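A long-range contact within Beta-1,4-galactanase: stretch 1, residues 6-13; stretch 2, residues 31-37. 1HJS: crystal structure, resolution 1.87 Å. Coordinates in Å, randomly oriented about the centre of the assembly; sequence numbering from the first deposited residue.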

ATOM      1  N   GLY A   6      -6.152   5.974  -5.686  1.00 11.66           N
ATOM      2  CA  GLY A   6      -5.038   6.612  -5.016  1.00 11.76           C
ATOM      3  C   GLY A   6      -3.615   6.329  -5.433  1.00 11.57           C
ATOM      4  O   GLY A   6      -3.339   5.622  -6.405  1.00 11.27           O
ATOM      5  N   VAL A   7      -2.709   6.929  -4.673  1.00 10.93           N
ATOM      6  CA  VAL A   7      -1.283   6.766  -4.876  1.00 11.11           C
ATOM      7  C   VAL A   7      -0.658   6.771  -3.494  1.00 11.30           C
ATOM      8  O   VAL A   7      -1.244   7.289  -2.534  1.00 11.73           O
ATOM      9  CB  VAL A   7      -0.660   7.943  -5.684  1.00 10.96           C
ATOM     10  CG1 VAL A   7      -1.373   8.108  -7.012  1.00 10.29           C
ATOM     11  CG2 VAL A   7      -0.722   9.241  -4.865  1.00 11.33           C
ATOM     12  N   ASP A   8       0.515   6.167  -3.385  1.00 10.97           N
ATOM     13  CA  ASP A   8       1.248   6.179  -2.135  1.00 10.34           C
ATOM     14  C   ASP A   8       2.197   7.364  -2.352  1.00 10.42           C
ATOM     15  O   ASP A   8       3.018   7.340  -3.270  1.00 10.41           O
ATOM     16  CB  ASP A   8       2.038   4.881  -1.963  1.00  9.71           C
ATOM     17  CG  ASP A   8       2.760   4.813  -0.632  1.00  8.65           C
ATOM     18  OD1 ASP A   8       3.478   5.773  -0.290  1.00  8.90           O
ATOM     19  OD2 ASP A   8       2.620   3.789   0.070  1.00  8.93           O
ATOM     20  N   TRP A   9       2.072   8.404  -1.531  1.00 10.29           N
ATOM     21  CA  TRP A   9       2.908   9.590  -1.696  1.00 10.34           C
ATOM     22  C   TRP A   9       3.845   9.815  -0.511  1.00 10.08           C
ATOM     23  O   TRP A   9       4.318  10.930  -0.285  1.00  9.91           O
ATOM     24  CB  TRP A   9       2.007  10.816  -1.898  1.00 10.05           C
ATOM     25  CG  TRP A   9       1.378  11.347  -0.630  1.00 11.04           C
ATOM     26  CD1 TRP A   9       0.916  10.617   0.433  1.00 10.87           C
ATOM     27  CD2 TRP A   9       1.142  12.722  -0.304  1.00 11.52           C
ATOM     28  NE1 TRP A   9       0.410  11.457   1.400  1.00 11.26           N
ATOM     29  CE2 TRP A   9       0.535  12.753   0.974  1.00 11.47           C
ATOM     30  CE3 TRP A   9       1.384  13.936  -0.968  1.00 11.58           C
ATOM     31  CZ2 TRP A   9       0.165  13.951   1.602  1.00 11.74           C
ATOM     32  CZ3 TRP A   9       1.015  15.130  -0.341  1.00 12.11           C
ATOM     33  CH2 TRP A   9       0.414  15.124   0.930  1.00 11.62           C
ATOM     34  N   SER A  10       4.128   8.744   0.222  1.00  9.75           N
ATOM     35  CA  SER A  10       4.977   8.803   1.413  1.00 10.56           C
ATOM     36  C   SER A  10       6.231   9.667   1.334  1.00 10.38           C
ATOM     37  O   SER A  10       6.532  10.409   2.268  1.00 10.97           O
ATOM     38  CB  SER A  10       5.381   7.387   1.835  1.00 10.15           C
ATOM     39  OG  SER A  10       4.245   6.557   2.011  1.00  9.99           O
ATOM     40  N   SER A  11       6.957   9.572   0.227  1.00 10.54           N
ATOM     41  CA  SER A  11       8.200  10.324   0.048  1.00 10.71           C
ATOM     42  C   SER A  11       8.047  11.826  -0.185  1.00 11.09           C
ATOM     43  O   SER A  11       9.052  12.524  -0.324  1.00 10.94           O
ATOM     44  CB  SER A  11       8.968   9.756  -1.139  1.00 10.70           C
ATOM     45  OG  SER A  11       8.277  10.058  -2.339  1.00  9.49           O
ATOM     46  N   VAL A  12       6.815  12.324  -0.237  1.00 10.76           N
ATOM     47  CA  VAL A  12       6.597  13.746  -0.506  1.00 11.19           C
ATOM     48  C   VAL A  12       7.501  14.727   0.253  1.00 11.96           C
ATOM     49  O   VAL A  12       8.183  15.537  -0.374  1.00 11.99           O
ATOM     50  CB  VAL A  12       5.112  14.144  -0.296  1.00 10.99           C
ATOM     51  CG1 VAL A  12       4.676  13.874   1.136  1.00 11.63           C
ATOM     52  CG2 VAL A  12       4.919  15.627  -0.659  1.00 10.43           C
ATOM     53  N   VAL A  13       7.518  14.663   1.580  1.00 12.45           N
ATOM     54  CA  VAL A  13       8.351  15.581   2.357  1.00 12.81           C
ATOM     55  C   VAL A  13       9.842  15.308   2.158  1.00 13.34           C
ATOM     56  O   VAL A  13      10.656  16.230   2.154  1.00 13.11           O
ATOM     57  CB  VAL A  13       7.992  15.524   3.866  1.00 13.37           C
ATOM     58  CG1 VAL A  13       9.084  16.189   4.701  1.00 12.87           C
ATOM     59  CG2 VAL A  13       6.666  16.242   4.095  1.00 13.43           C
TER
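Stretch 2 31-37: PLENILA

Contact between residues 6-13 and residues 31-37, a helix start, in Beta-1,4-galactanase. Stretch 1 leaves a strand (Gly-6 to Asp-8) and passes through a type I beta turn from Trp-9 to Val-12, closed by Val-12 N to Trp-9 O at 2.9 Å, with Val-12 and Val-13 in a helix that continues later in the chain. Stretch 2 is the first part of another helix: Pro-31 is its N-cap, and Leu-32 to Ala-37 follow with phi/psi near -60/-40. Ile-35 N to Pro-31 O (3.1 Å), Leu-36 N to Leu-32 O (2.8 Å) and Ala-37 N to Glu-33 O (3.0 Å) hold its first turns. The two run in opposite senses: Val-7 has its CA nearest that of Leu-36 (8.5 Å between CA atoms), Trp-9 that of Glu-33 (8.7 Å) and Val-12 that of Leu-32 (7.6 Å). Backbones this far apart meet through side chains, and no hydrogen bond crosses between them.

The packing is apolar: Leu-32 and Leu-36, one helical turn apart, both point toward stretch 1. Leu-36 CD1 lies 3.8 Å from Val-7 CG2 and 4.1 Å from Trp-9 CE3; Leu-32 CD2 lies 3.9 Å from Trp-9 CE3 and 3.8 Å from Val-12 CG2. Trp-9 thus touches both leucines, with Leu-32 CD2 at the edge of its ring, and has the largest area covered in the contact, 72 of the 252 Å² buried in total.

A carboxylate oxygen at the ring edge is the other contact: Glu-33, its CA-to-CB bond sideways, brings OE1 to 3.6 Å from Trp-9 CZ3, near the ring plane. Both its carboxylate oxygens are hydrogen-bonded elsewhere in the structure, as is Trp-9 NE1.

Within stretch 1, the CA-to-CB bond of Asp-8 points away from stretch 2, and Asp-8 OD1 accepts hydrogen bonds from Ser-10 OG (2.5 Å) and Ser-10 N (3.1 Å), tying the strand end to the turn.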

ATOM      1  N   PRO A  31       1.274  22.591  -4.660  1.00 18.36           N
ATOM      2  CA  PRO A  31       1.531  21.518  -3.693  1.00 16.96           C
ATOM      3  C   PRO A  31       1.150  20.170  -4.299  1.00 15.65           C
ATOM      4  O   PRO A  31       0.121  20.046  -4.965  1.00 14.38           O
ATOM      5  CB  PRO A  31       0.641  21.899  -2.512  1.00 17.81           C
ATOM      6  CG  PRO A  31       0.625  23.406  -2.579  1.00 18.36           C
ATOM      7  CD  PRO A  31       0.432  23.644  -4.064  1.00 18.41           C
ATOM      8  N   LEU A  32       1.981  19.160  -4.070  1.00 14.61           N
ATOM      9  CA  LEU A  32       1.716  17.835  -4.622  1.00 14.23           C
ATOM     10  C   LEU A  32       0.300  17.334  -4.335  1.00 13.68           C
ATOM     11  O   LEU A  32      -0.371  16.820  -5.234  1.00 13.38           O
ATOM     12  CB  LEU A  32       2.745  16.826  -4.095  1.00 13.44           C
ATOM     13  CG  LEU A  32       2.611  15.397  -4.636  1.00 14.03           C
ATOM     14  CD1 LEU A  32       2.669  15.418  -6.154  1.00 13.25           C
ATOM     15  CD2 LEU A  32       3.727  14.514  -4.069  1.00 12.88           C
ATOM     16  N   GLU A  33      -0.163  17.482  -3.093  1.00 13.19           N
ATOM     17  CA  GLU A  33      -1.499  17.011  -2.743  1.00 13.31           C
ATOM     18  C   GLU A  33      -2.582  17.644  -3.615  1.00 13.72           C
ATOM     19  O   GLU A  33      -3.568  16.991  -3.962  1.00 13.13           O
ATOM     20  CB  GLU A  33      -1.806  17.265  -1.254  1.00 13.74           C
ATOM     21  CG  GLU A  33      -1.750  18.732  -0.824  1.00 13.87           C
ATOM     22  CD  GLU A  33      -0.382  19.143  -0.308  1.00 14.35           C
ATOM     23  OE1 GLU A  33       0.637  18.699  -0.881  1.00 13.55           O
ATOM     24  OE2 GLU A  33      -0.322  19.924   0.668  1.00 13.83           O
ATOM     25  N   ASN A  34      -2.403  18.913  -3.973  1.00 14.00           N
ATOM     26  CA  ASN A  34      -3.384  19.596  -4.809  1.00 14.72           C
ATOM     27  C   ASN A  34      -3.290  19.111  -6.254  1.00 14.16           C
ATOM     28  O   ASN A  34      -4.293  19.031  -6.957  1.00 14.00           O
ATOM     29  CB  ASN A  34      -3.181  21.109  -4.732  1.00 15.99           C
ATOM     30  CG  ASN A  34      -3.337  21.637  -3.317  1.00 17.52           C
ATOM     31  OD1 ASN A  34      -4.324  21.347  -2.642  1.00 19.08           O
ATOM     32  ND2 ASN A  34      -2.365  22.410  -2.863  1.00 19.17           N
ATOM     33  N   ILE A  35      -2.078  18.797  -6.694  1.00 13.86           N
ATOM     34  CA  ILE A  35      -1.882  18.284  -8.046  1.00 13.92           C
ATOM     35  C   ILE A  35      -2.580  16.925  -8.129  1.00 13.86           C
ATOM     36  O   ILE A  35      -3.304  16.644  -9.080  1.00 14.06           O
ATOM     37  CB  ILE A  35      -0.382  18.102  -8.361  1.00 14.12           C
ATOM     38  CG1 ILE A  35       0.310  19.469  -8.388  1.00 13.58           C
ATOM     39  CG2 ILE A  35      -0.212  17.389  -9.700  1.00 14.81           C
ATOM     40  CD1 ILE A  35       1.814  19.401  -8.579  1.00 14.61           C
ATOM     41  N   LEU A  36      -2.362  16.086  -7.119  1.00 13.52           N
ATOM     42  CA  LEU A  36      -2.984  14.762  -7.091  1.00 13.28           C
ATOM     43  C   LEU A  36      -4.506  14.873  -7.101  1.00 13.53           C
ATOM     44  O   LEU A  36      -5.183  14.191  -7.877  1.00 13.59           O
ATOM     45  CB  LEU A  36      -2.530  13.990  -5.849  1.00 12.67           C
ATOM     46  CG  LEU A  36      -1.039  13.644  -5.774  1.00 12.38           C
ATOM     47  CD1 LEU A  36      -0.719  13.047  -4.406  1.00 11.34           C
ATOM     48  CD2 LEU A  36      -0.682  12.662  -6.896  1.00 12.21           C
ATOM     49  N   ALA A  37      -5.042  15.741  -6.249  1.00 13.08           N
ATOM     50  CA  ALA A  37      -6.484  15.932  -6.172  1.00 13.61           C
ATOM     51  C   ALA A  37      -7.049  16.412  -7.506  1.00 14.21           C
ATOM     52  O   ALA A  37      -8.103  15.954  -7.940  1.00 14.22           O
ATOM     53  CB  ALA A  37      -6.823  16.938  -5.070  1.00 13.49           C
TER